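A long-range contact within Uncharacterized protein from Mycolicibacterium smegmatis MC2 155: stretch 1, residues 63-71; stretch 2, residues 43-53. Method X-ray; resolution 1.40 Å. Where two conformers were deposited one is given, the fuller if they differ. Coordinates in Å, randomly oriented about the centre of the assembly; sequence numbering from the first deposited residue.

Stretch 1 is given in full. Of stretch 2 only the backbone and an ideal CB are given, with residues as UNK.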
# COMPACT_ATOMS: atom_id res chain seq x y z
N PHE A 63 -5.29 7.83 -2.18
CA PHE A 63 -4.36 8.55 -3.05
C PHE A 63 -3.58 7.56 -3.89
O PHE A 63 -3.18 6.52 -3.38
CB PHE A 63 -3.37 9.39 -2.21
CG PHE A 63 -4.07 10.39 -1.24
CD1 PHE A 63 -5.33 10.94 -1.49
CD2 PHE A 63 -3.45 10.77 -0.10
CE1 PHE A 63 -5.96 11.87 -0.64
CE2 PHE A 63 -4.04 11.71 0.76
CZ PHE A 63 -5.30 12.26 0.48
N ILE A 64 -3.41 7.84 -5.17
CA ILE A 64 -2.69 6.97 -6.09
C ILE A 64 -1.66 7.84 -6.79
O ILE A 64 -2.00 8.91 -7.29
CB ILE A 64 -3.65 6.34 -7.11
CG1 ILE A 64 -4.79 5.60 -6.35
CG2 ILE A 64 -2.86 5.35 -8.02
CD1 ILE A 64 -6.10 6.37 -6.31
N PHE A 65 -0.41 7.38 -6.83
CA PHE A 65 0.63 8.25 -7.38
C PHE A 65 1.82 7.41 -7.79
O PHE A 65 1.95 6.24 -7.39
CB PHE A 65 1.05 9.36 -6.39
CG PHE A 65 1.42 8.83 -5.06
CD1 PHE A 65 2.74 8.42 -4.80
CD2 PHE A 65 0.46 8.67 -4.06
CE1 PHE A 65 3.08 7.85 -3.54
CE2 PHE A 65 0.80 8.15 -2.81
CZ PHE A 65 2.12 7.74 -2.54
N ASP A 66 2.69 8.00 -8.62
CA ASP A 66 3.92 7.35 -9.03
C ASP A 66 5.10 8.00 -8.29
O ASP A 66 5.12 9.21 -8.09
CB ASP A 66 4.15 7.51 -10.54
CG ASP A 66 3.04 6.92 -11.37
OD1 ASP A 66 2.36 5.98 -10.89
OD2 ASP A 66 2.88 7.37 -12.52
N ILE A 67 6.05 7.16 -7.90
CA ILE A 67 7.36 7.61 -7.45
C ILE A 67 8.32 7.20 -8.56
O ILE A 67 8.59 6.02 -8.73
CB ILE A 67 7.75 6.94 -6.12
CG1 ILE A 67 6.60 7.12 -5.10
CG2 ILE A 67 9.11 7.46 -5.64
CD1 ILE A 67 6.88 6.48 -3.74
N GLU A 68 8.82 8.17 -9.32
CA GLU A 68 9.49 7.85 -10.60
C GLU A 68 10.46 6.68 -10.53
O GLU A 68 11.34 6.63 -9.66
CB GLU A 68 10.24 9.07 -11.12
CG GLU A 68 9.36 10.09 -11.79
CD GLU A 68 10.09 11.39 -12.02
OE1 GLU A 68 10.80 11.50 -13.03
OE2 GLU A 68 9.98 12.29 -11.16
N GLU A 69 10.29 5.74 -11.46
CA GLU A 69 11.14 4.56 -11.59
C GLU A 69 11.24 3.76 -10.29
O GLU A 69 12.24 3.07 -10.05
CB GLU A 69 12.52 4.93 -12.14
CG GLU A 69 12.46 5.70 -13.45
CD GLU A 69 13.83 6.14 -13.92
OE1 GLU A 69 14.81 5.97 -13.16
OE2 GLU A 69 13.93 6.65 -15.06
N VAL A 70 10.23 3.83 -9.43
CA VAL A 70 10.26 3.03 -8.20
C VAL A 70 8.97 2.22 -8.11
O VAL A 70 9.00 0.97 -8.06
CB VAL A 70 10.42 3.90 -6.94
CG1 VAL A 70 10.22 3.03 -5.69
CG2 VAL A 70 11.78 4.58 -6.90
N ALA A 71 7.85 2.92 -8.06
CA ALA A 71 6.59 2.24 -7.81
C ALA A 71 5.42 3.16 -8.11
O ALA A 71 5.55 4.39 -8.03
CB ALA A 71 6.47 1.86 -6.33
N UNK A 43 13.13 3.59 1.22
CA UNK A 43 14.24 3.43 0.29
C UNK A 43 14.26 4.49 -0.81
O UNK A 43 14.91 4.30 -1.85
CB UNK A 43 14.18 2.04 -0.34
N UNK A 44 13.56 5.61 -0.62
CA UNK A 44 13.56 6.71 -1.57
C UNK A 44 13.66 8.03 -0.83
O UNK A 44 13.33 8.14 0.36
CB UNK A 44 12.30 6.68 -2.44
N UNK A 45 14.11 9.05 -1.55
CA UNK A 45 14.22 10.38 -1.00
C UNK A 45 14.38 11.38 -2.12
O UNK A 45 14.74 11.02 -3.25
CB UNK A 45 15.39 10.47 -0.02
N UNK A 46 14.10 12.64 -1.79
CA UNK A 46 14.18 13.75 -2.75
C UNK A 46 13.43 13.44 -4.05
O UNK A 46 13.96 13.60 -5.16
CB UNK A 46 15.64 14.07 -3.06
N UNK A 47 12.19 12.97 -3.90
CA UNK A 47 11.30 12.72 -5.03
C UNK A 47 9.95 13.34 -4.69
O UNK A 47 9.63 13.58 -3.53
CB UNK A 47 11.17 11.22 -5.33
N UNK A 48 9.17 13.62 -5.72
CA UNK A 48 7.81 14.08 -5.51
C UNK A 48 6.87 13.10 -6.18
O UNK A 48 7.23 12.40 -7.13
CB UNK A 48 7.61 15.50 -6.05
N UNK A 49 5.64 13.14 -5.73
CA UNK A 49 4.58 12.27 -6.24
C UNK A 49 4.12 12.81 -7.59
O UNK A 49 3.87 14.03 -7.74
CB UNK A 49 3.41 12.18 -5.26
N UNK A 50 4.00 11.94 -8.59
CA UNK A 50 3.57 12.36 -9.92
C UNK A 50 2.35 11.57 -10.35
O UNK A 50 2.10 10.47 -9.86
CB UNK A 50 4.70 12.19 -10.94
N UNK A 51 1.65 12.09 -11.36
CA UNK A 51 0.43 11.45 -11.87
C UNK A 51 -0.49 11.06 -10.71
O UNK A 51 -0.85 9.89 -10.50
CB UNK A 51 0.78 10.22 -12.71
N UNK A 52 -0.82 12.08 -9.93
CA UNK A 52 -1.47 11.91 -8.64
C UNK A 52 -2.98 11.88 -8.83
O UNK A 52 -3.56 12.74 -9.53
CB UNK A 52 -1.07 13.03 -7.67
N UNK A 53 -3.65 10.93 -8.17
CA UNK A 53 -5.09 10.83 -8.22
C UNK A 53 -5.58 10.84 -6.77
O UNK A 53 -5.07 10.08 -5.92
CB UNK A 53 -5.54 9.58 -8.97

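Position 43 has no atom of stretch 1 within 5.5 Å of its ideal CB, so stretch 1 leaves the choice open; it is T43, whose hydroxyl is hydrogen-bonded elsewhere in the structure.

At position 44 CA-to-CB points toward stretch 1, and the ideal CB lies 4.6 Å from I67 CG2 and 5.0 Å from V70 CG2. Two methyls with no polar atom between them call for a compact or medium aliphatic group: valine, isoleucine or leucine. The residue is V44, and its CG1 packs 3.7 Å from V70 CG2 and 4.4 Å from I67 CG2.

Position 45 points away into open space, so many residues would fit; it is G45. Position 46 is out of reach, with phi/psi of 49/49, a left-handed conformation in which glycine, asparagine and aspartate are common. It is D46, poorly ordered.

Position 47 points toward stretch 1 again, its ideal CB 4.3 Å from I67 CG2. A small or branched apolar side chain would suit this methyl surface. V47 supplies one, placing CG2 3.7 Å from I67 CG2, so that I67 meets both valines of this loop.

At position 48 the CB points away, and stretch 1 sets little demand on the side chain. T48 bonds through its hydroxyl elsewhere in the structure, while T48 O lies 2.6 Å from the oxygen of water 1, which accepts a hydrogen bond from E68 N at 2.9 Å.

Position 49 points sideways, with its ideal CB just 3.8 Å from F65 CD1. The ring lies close enough to favour a small apolar residue. A49 sets its CB 3.9 Å from F65 CB.

Position 50 pairs with D66 in an antiparallel bridge: its N donates to D66 O at 3.0 Å, and D66 N donates to its O at 2.8 Å. Beyond the CB, 5.2 Å from E68 CG, stretch 1 offers a carboxylate, so a long basic side chain, lysine or arginine, is attractive. K50 is nearly extended beyond chi1, and its NZ forms a salt bridge with E68 OE2 at 2.7 Å.

At position 51 the chain turns a corner and the register slips by one, a beta bulge. Phi/psi of 47/57 favours glycine, asparagine or aspartate, and the ideal CB lies 3.5 Å from D66 OD2, an acceptor that favours a side chain carrying a donor, which singles out asparagine from that set. N51 ND2 donates to D66 OD2 at 3.2 Å, and water 2 also donates to that oxygen.

CA-to-CB at position 52 points sideways, with the ideal CB 4.4 Å from F65 CB and extended angles suited to beta-branched residues. V52 brings CG2 to 4.0 Å from F65 CB, while its CA makes a CA-H...O contact with I64 O at 3.3 Å.

Position 53 pairs with I64: its N donates to I64 O at 2.8 Å and its O accepts from I64 N at 2.9 Å. Its side chain shares a sheet face with I64, favouring an aliphatic, ideally beta-branched residue. V53 fits, with CG1 4.1 Å from I64 CD1.

Stretch 2, residues 43-53: TVGDVTAKNVV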
# COMPACT_ATOMS: atom_id res chain seq x y z
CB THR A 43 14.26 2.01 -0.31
OG1 THR A 43 13.04 1.75 -1.00
CG2 THR A 43 14.45 0.98 0.80
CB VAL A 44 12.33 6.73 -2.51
CG1 VAL A 44 12.21 5.43 -3.30
CG2 VAL A 44 11.06 7.03 -1.71
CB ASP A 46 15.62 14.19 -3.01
CG ASP A 46 15.70 15.57 -3.64
OD1 ASP A 46 15.44 16.57 -2.94
OD2 ASP A 46 16.01 15.65 -4.85
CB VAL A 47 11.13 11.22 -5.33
CG1 VAL A 47 12.43 10.63 -5.89
CG2 VAL A 47 10.68 10.46 -4.09
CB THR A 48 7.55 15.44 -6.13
OG1 THR A 48 7.74 15.33 -7.54
CG2 THR A 48 8.51 16.51 -5.58
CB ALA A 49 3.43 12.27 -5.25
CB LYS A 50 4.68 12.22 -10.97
CG LYS A 50 5.79 13.25 -10.72
CD LYS A 50 6.72 13.39 -11.87
CE LYS A 50 7.75 14.49 -11.55
NZ LYS A 50 8.96 14.43 -12.40
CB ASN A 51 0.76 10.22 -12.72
CG ASN A 51 1.37 10.58 -14.00
OD1 ASN A 51 0.87 11.46 -14.68
ND2 ASN A 51 2.44 9.89 -14.39
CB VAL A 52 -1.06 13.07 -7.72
CG1 VAL A 52 -1.75 12.91 -6.33
CG2 VAL A 52 0.46 13.13 -7.56
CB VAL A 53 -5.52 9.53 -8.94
CG1 VAL A 53 -7.05 9.40 -8.94
CG2 VAL A 53 -5.00 9.56 -10.38
O HOH W 1 7.80 10.92 -9.15
O HOH W 2 4.91 8.98 -13.48
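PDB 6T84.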